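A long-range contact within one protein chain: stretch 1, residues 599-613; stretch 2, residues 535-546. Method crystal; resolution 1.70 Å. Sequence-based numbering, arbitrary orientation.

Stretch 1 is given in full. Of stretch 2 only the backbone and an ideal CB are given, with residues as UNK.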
# COMPACT_ATOMS: atom_id res chain seq x y z
N ALA A 599 24.53 19.11 15.81
CA ALA A 599 23.29 18.68 16.43
C ALA A 599 22.54 19.80 17.03
O ALA A 599 23.16 20.70 17.58
CB ALA A 599 23.61 17.66 17.55
N ILE A 600 21.21 19.79 16.93
CA ILE A 600 20.37 20.80 17.52
C ILE A 600 19.16 20.11 18.08
O ILE A 600 18.89 18.94 17.73
CB ILE A 600 19.85 21.85 16.52
CG1 ILE A 600 19.12 21.11 15.34
CG2 ILE A 600 21.06 22.70 15.95
CD1 ILE A 600 18.37 22.05 14.46
N LEU A 601 18.41 20.82 18.90
CA LEU A 601 17.20 20.29 19.46
C LEU A 601 16.13 21.32 19.31
O LEU A 601 16.20 22.42 19.85
CB LEU A 601 17.35 19.86 20.93
CG LEU A 601 16.12 19.20 21.58
CD1 LEU A 601 16.60 18.24 22.65
CD2 LEU A 601 15.16 20.18 22.21
N VAL A 602 15.11 20.96 18.55
CA VAL A 602 14.00 21.84 18.25
C VAL A 602 12.88 21.65 19.22
O VAL A 602 12.42 20.53 19.38
CB VAL A 602 13.45 21.54 16.82
CG1 VAL A 602 12.28 22.47 16.47
CG2 VAL A 602 14.58 21.66 15.79
N GLU A 603 12.42 22.75 19.89
CA GLU A 603 11.24 22.68 20.75
C GLU A 603 10.19 23.34 19.89
O GLU A 603 10.05 24.59 19.94
CB GLU A 603 11.44 23.46 22.05
CG GLU A 603 12.54 22.82 22.87
CD GLU A 603 11.99 21.69 23.75
OE1 GLU A 603 10.81 21.33 23.61
OE2 GLU A 603 12.75 21.16 24.57
N CYS A 604 9.46 22.54 19.08
CA CYS A 604 8.49 23.05 18.09
C CYS A 604 7.50 24.07 18.59
O CYS A 604 7.19 25.03 17.89
CB CYS A 604 7.73 21.88 17.47
SG CYS A 604 8.83 20.63 16.76
N ALA A 605 6.93 23.79 19.77
CA ALA A 605 5.87 24.60 20.34
C ALA A 605 5.65 24.09 21.78
O ALA A 605 6.22 23.06 22.16
CB ALA A 605 4.60 24.38 19.54
N PHE A 606 4.85 24.83 22.58
CA PHE A 606 4.53 24.42 23.95
C PHE A 606 3.33 23.58 23.81
O PHE A 606 2.29 24.08 23.40
CB PHE A 606 4.25 25.64 24.87
CG PHE A 606 5.54 26.21 25.42
CD1 PHE A 606 6.46 26.83 24.59
CD2 PHE A 606 5.88 26.03 26.76
CE1 PHE A 606 7.68 27.27 25.08
CE2 PHE A 606 7.10 26.48 27.24
CZ PHE A 606 8.00 27.09 26.39
N ILE A 607 3.45 22.28 24.17
CA ILE A 607 2.33 21.33 24.03
C ILE A 607 1.19 21.60 25.05
O ILE A 607 0.10 21.05 24.89
CB ILE A 607 2.89 19.86 24.17
CG1 ILE A 607 1.95 18.89 23.42
CG2 ILE A 607 3.03 19.44 25.68
CD1 ILE A 607 2.63 17.54 23.22
N ASP A 608 1.45 22.46 26.07
CA ASP A 608 0.47 22.85 27.10
C ASP A 608 0.04 24.31 26.86
O ASP A 608 -0.54 24.92 27.76
CB ASP A 608 1.07 22.72 28.54
CG ASP A 608 2.39 23.49 28.71
OD1 ASP A 608 2.88 23.59 29.86
OD2 ASP A 608 2.94 24.00 27.69
N ASN A 609 0.33 24.89 25.68
CA ASN A 609 -0.16 26.26 25.42
C ASN A 609 -1.26 26.19 24.34
O ASN A 609 -1.01 25.76 23.22
CB ASN A 609 0.96 27.20 24.96
CG ASN A 609 0.40 28.57 24.65
OD1 ASN A 609 0.01 28.84 23.49
ND2 ASN A 609 0.29 29.48 25.63
N LYS A 610 -2.49 26.62 24.68
CA LYS A 610 -3.61 26.54 23.74
C LYS A 610 -3.40 27.30 22.43
O LYS A 610 -3.78 26.80 21.37
CB LYS A 610 -4.88 27.09 24.40
CG LYS A 610 -6.09 26.26 23.98
CD LYS A 610 -7.35 27.10 23.83
CE LYS A 610 -8.41 26.24 23.22
NZ LYS A 610 -8.45 26.44 21.75
N SER A 611 -2.83 28.49 22.48
CA SER A 611 -2.62 29.24 21.23
C SER A 611 -1.66 28.44 20.25
O SER A 611 -1.96 28.34 19.06
CB SER A 611 -2.04 30.61 21.56
OG SER A 611 -1.74 31.32 20.36
N ASP A 612 -0.55 27.87 20.77
CA ASP A 612 0.42 27.07 19.99
C ASP A 612 -0.26 25.82 19.47
O ASP A 612 -0.20 25.55 18.27
CB ASP A 612 1.61 26.65 20.88
CG ASP A 612 2.63 27.74 21.14
OD1 ASP A 612 3.64 27.46 21.82
OD2 ASP A 612 2.42 28.88 20.66
N MET A 613 -0.93 25.04 20.36
CA MET A 613 -1.58 23.78 19.99
C MET A 613 -2.75 23.95 19.03
O MET A 613 -3.06 23.04 18.26
CB MET A 613 -2.05 23.04 21.25
CG MET A 613 -0.87 22.57 22.05
SD MET A 613 -0.04 21.23 21.11
CE MET A 613 1.36 22.02 20.66
N UNK A 535 3.53 25.59 32.02
CA UNK A 535 2.14 25.58 32.50
C UNK A 535 1.41 26.15 31.28
O UNK A 535 1.99 26.07 30.21
CB UNK A 535 1.92 26.39 33.78
N UNK A 536 0.22 26.71 31.33
CA UNK A 536 -0.34 27.20 30.07
C UNK A 536 0.41 28.43 29.58
O UNK A 536 0.32 28.81 28.42
CB UNK A 536 -1.83 27.52 30.23
N UNK A 537 1.19 29.03 30.52
CA UNK A 537 1.99 30.25 30.35
C UNK A 537 2.97 30.26 29.14
O UNK A 537 2.69 30.96 28.15
CB UNK A 537 2.79 30.48 31.63
N UNK A 538 4.10 29.53 29.22
CA UNK A 538 5.06 29.50 28.12
C UNK A 538 4.39 29.19 26.79
O UNK A 538 3.40 28.47 26.73
CB UNK A 538 6.15 28.47 28.40
N UNK A 539 4.93 29.75 25.71
CA UNK A 539 4.41 29.55 24.36
C UNK A 539 5.51 29.99 23.40
O UNK A 539 6.38 30.78 23.79
CB UNK A 539 3.11 30.33 24.13
N UNK A 540 5.47 29.48 22.16
CA UNK A 540 6.47 29.83 21.16
C UNK A 540 7.41 28.67 20.82
O UNK A 540 7.26 27.56 21.33
CB UNK A 540 7.29 31.03 21.65
N UNK A 541 8.39 28.97 19.95
CA UNK A 541 9.36 28.01 19.44
C UNK A 541 10.78 28.49 19.80
O UNK A 541 11.05 29.71 19.80
CB UNK A 541 9.21 27.84 17.93
N UNK A 542 11.67 27.55 20.14
CA UNK A 542 13.07 27.83 20.43
C UNK A 542 13.87 26.65 20.00
O UNK A 542 13.33 25.55 19.96
CB UNK A 542 13.30 28.14 21.91
N UNK A 543 15.11 26.85 19.67
CA UNK A 543 15.93 25.74 19.27
C UNK A 543 17.23 25.86 20.04
O UNK A 543 17.79 26.95 20.12
CB UNK A 543 16.16 25.72 17.76
N UNK A 544 17.74 24.76 20.57
CA UNK A 544 19.03 24.74 21.24
C UNK A 544 20.09 24.33 20.31
O UNK A 544 19.87 23.41 19.50
CB UNK A 544 19.02 23.81 22.45
N UNK A 545 21.27 24.94 20.40
CA UNK A 545 22.34 24.53 19.52
C UNK A 545 23.64 24.41 20.37
O UNK A 545 23.55 24.70 21.55
CB UNK A 545 22.50 25.52 18.37
N UNK A 546 24.77 23.97 19.81
CA UNK A 546 25.95 23.72 20.65
C UNK A 546 26.62 25.05 21.10
O UNK A 546 26.79 25.97 20.29
CB UNK A 546 26.96 22.86 19.89

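Position 535 points its CA-to-CB bond away from stretch 1, and the ideal CB lies 4.9 Å from Asp608 OD1. Nothing there selects a side chain; a small or polar one would suit. The residue is Asn535, poorly ordered.

At 536 the CB vector again points away. The ideal CB would sit 3.8 Å from Asp608 O, so many residues are possible and stretch 1 does not demand the one found, Gly536. Its backbone makes the contact: Asn609 ND2 donates to Gly536 O at 2.9 Å.

Position 537 has nothing of stretch 1 within 5.5 Å of its ideal CB and is unconstrained; it is Ser537.

At 538 the ideal CB would fall 2.5 Å from Phe606 CE2, a clash, so only a residue without CB fits this backbone beside that ring. Gly538 lays its CA over the ring face, 4.0 Å from the centroid of Phe606 and 22° off the normal, a CH-pi contact.

At 539 the CB vector runs sideways, with the ideal CB 3.3 Å from Asn609 CG, which is tight, and 3.7 Å from Asp612 OD1. A modest polar side chain that can turn outward would suit. Asn539 does this: its chi1 is p, and its end leads away from stretch 1.

At 540, phi/psi of 111/-177 would jam a CB against the preceding carbonyl O, which by itself calls for glycine. Gly540 N donates to Asp612 OD1 at 2.7 Å (165°); the same carboxylate oxygen accepts from Phe606 N at 3.0 Å, so it ties the two stretches together.

From 541 the chain runs antiparallel to strand 599-604. The ideal CB of 541 lies 3.5 Å from Cys604 O, sideways, where a compact aliphatic or small polar group could fit. It is Val541, whose CB lies 3.5 Å from Cys604 O and whose CA makes a CA-H...O contact with Glu603 O at 3.5 Å.

Position 542 pairs with Glu603, and its side chain shares that residue's face. Glu603 CB lies 5.0 Å from the ideal CB, and the Glu603 carboxylate is farther off, so a side chain with an aliphatic stem suits, with or without a polar end. The residue is Glu542. Its aliphatic CG packs 3.8 Å from Glu603 CB. Glu603 N donates to Glu542 O at 2.9 Å; the return bond, Glu542 N to Glu603 O, is weak at 3.4 Å.

Position 543 shares the face of Val602, inviting a branched aliphatic. Ile543 CG2 reaches Ile600 CB at 4.0 Å and Val602 CG2 at 4.2 Å.

Position 544 faces with Leu601 and Glu603, so a long apolar or aromatic group suits. Tyr544 CE1 lies 4.2 Å from Glu603 CG, and Tyr544 OH donates to Glu542 OE2 at 3.1 Å; Tyr544 N to Leu601 O (2.9 Å) and Leu601 N to Tyr544 O (3.0 Å) complete the pair.

Position 545 has its ideal CB 4.0 Å from Ile600 CG2, favouring an apolar start; Tyr545 directs its end away.

Position 546 points sideways near Ala599 and tolerates a long chain: Lys546 CE comes 4.2 Å from Ala599 CB.

Stretch 2, residues 535-546: NGSGNGVEIYYK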
# COMPACT_ATOMS: atom_id res chain seq x y z
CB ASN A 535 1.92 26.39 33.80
CG ASN A 535 3.03 27.35 34.14
OD1 ASN A 535 3.08 28.46 33.59
ND2 ASN A 535 3.95 26.99 35.01
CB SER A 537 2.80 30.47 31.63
OG SER A 537 3.31 31.79 31.67
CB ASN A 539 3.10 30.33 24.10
CG ASN A 539 3.27 31.85 24.14
OD1 ASN A 539 3.14 32.46 25.21
ND2 ASN A 539 3.64 32.52 23.04
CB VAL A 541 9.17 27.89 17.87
CG1 VAL A 541 9.22 29.27 17.21
CG2 VAL A 541 10.27 27.04 17.24
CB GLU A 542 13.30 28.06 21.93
CG GLU A 542 12.77 26.90 22.78
CD GLU A 542 12.80 27.25 24.30
OE1 GLU A 542 12.71 28.47 24.64
OE2 GLU A 542 12.94 26.33 25.12
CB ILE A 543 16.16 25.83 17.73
CG1 ILE A 543 14.75 25.82 16.98
CG2 ILE A 543 17.08 24.67 17.27
CD1 ILE A 543 14.84 25.82 15.49
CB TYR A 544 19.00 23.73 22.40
CG TYR A 544 18.16 24.26 23.52
CD1 TYR A 544 16.81 23.99 23.59
CD2 TYR A 544 18.71 25.12 24.49
CE1 TYR A 544 16.02 24.54 24.58
CE2 TYR A 544 17.92 25.68 25.47
CZ TYR A 544 16.57 25.40 25.51
OH TYR A 544 15.76 25.97 26.45
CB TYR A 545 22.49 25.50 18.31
CG TYR A 545 22.85 26.91 18.73
CD1 TYR A 545 21.89 27.78 19.26
CD2 TYR A 545 24.16 27.37 18.63
CE1 TYR A 545 22.23 29.07 19.68
CE2 TYR A 545 24.50 28.66 19.03
CZ TYR A 545 23.54 29.50 19.56
OH TYR A 545 23.92 30.77 19.94
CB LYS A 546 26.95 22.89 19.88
CG LYS A 546 26.50 21.49 19.54
CD LYS A 546 27.61 20.75 18.91
CE LYS A 546 27.26 19.32 18.67
NZ LYS A 546 28.43 18.52 18.15
O HOH W 1 -2.47 27.85 27.29
O HOH W 2 9.25 25.81 22.32
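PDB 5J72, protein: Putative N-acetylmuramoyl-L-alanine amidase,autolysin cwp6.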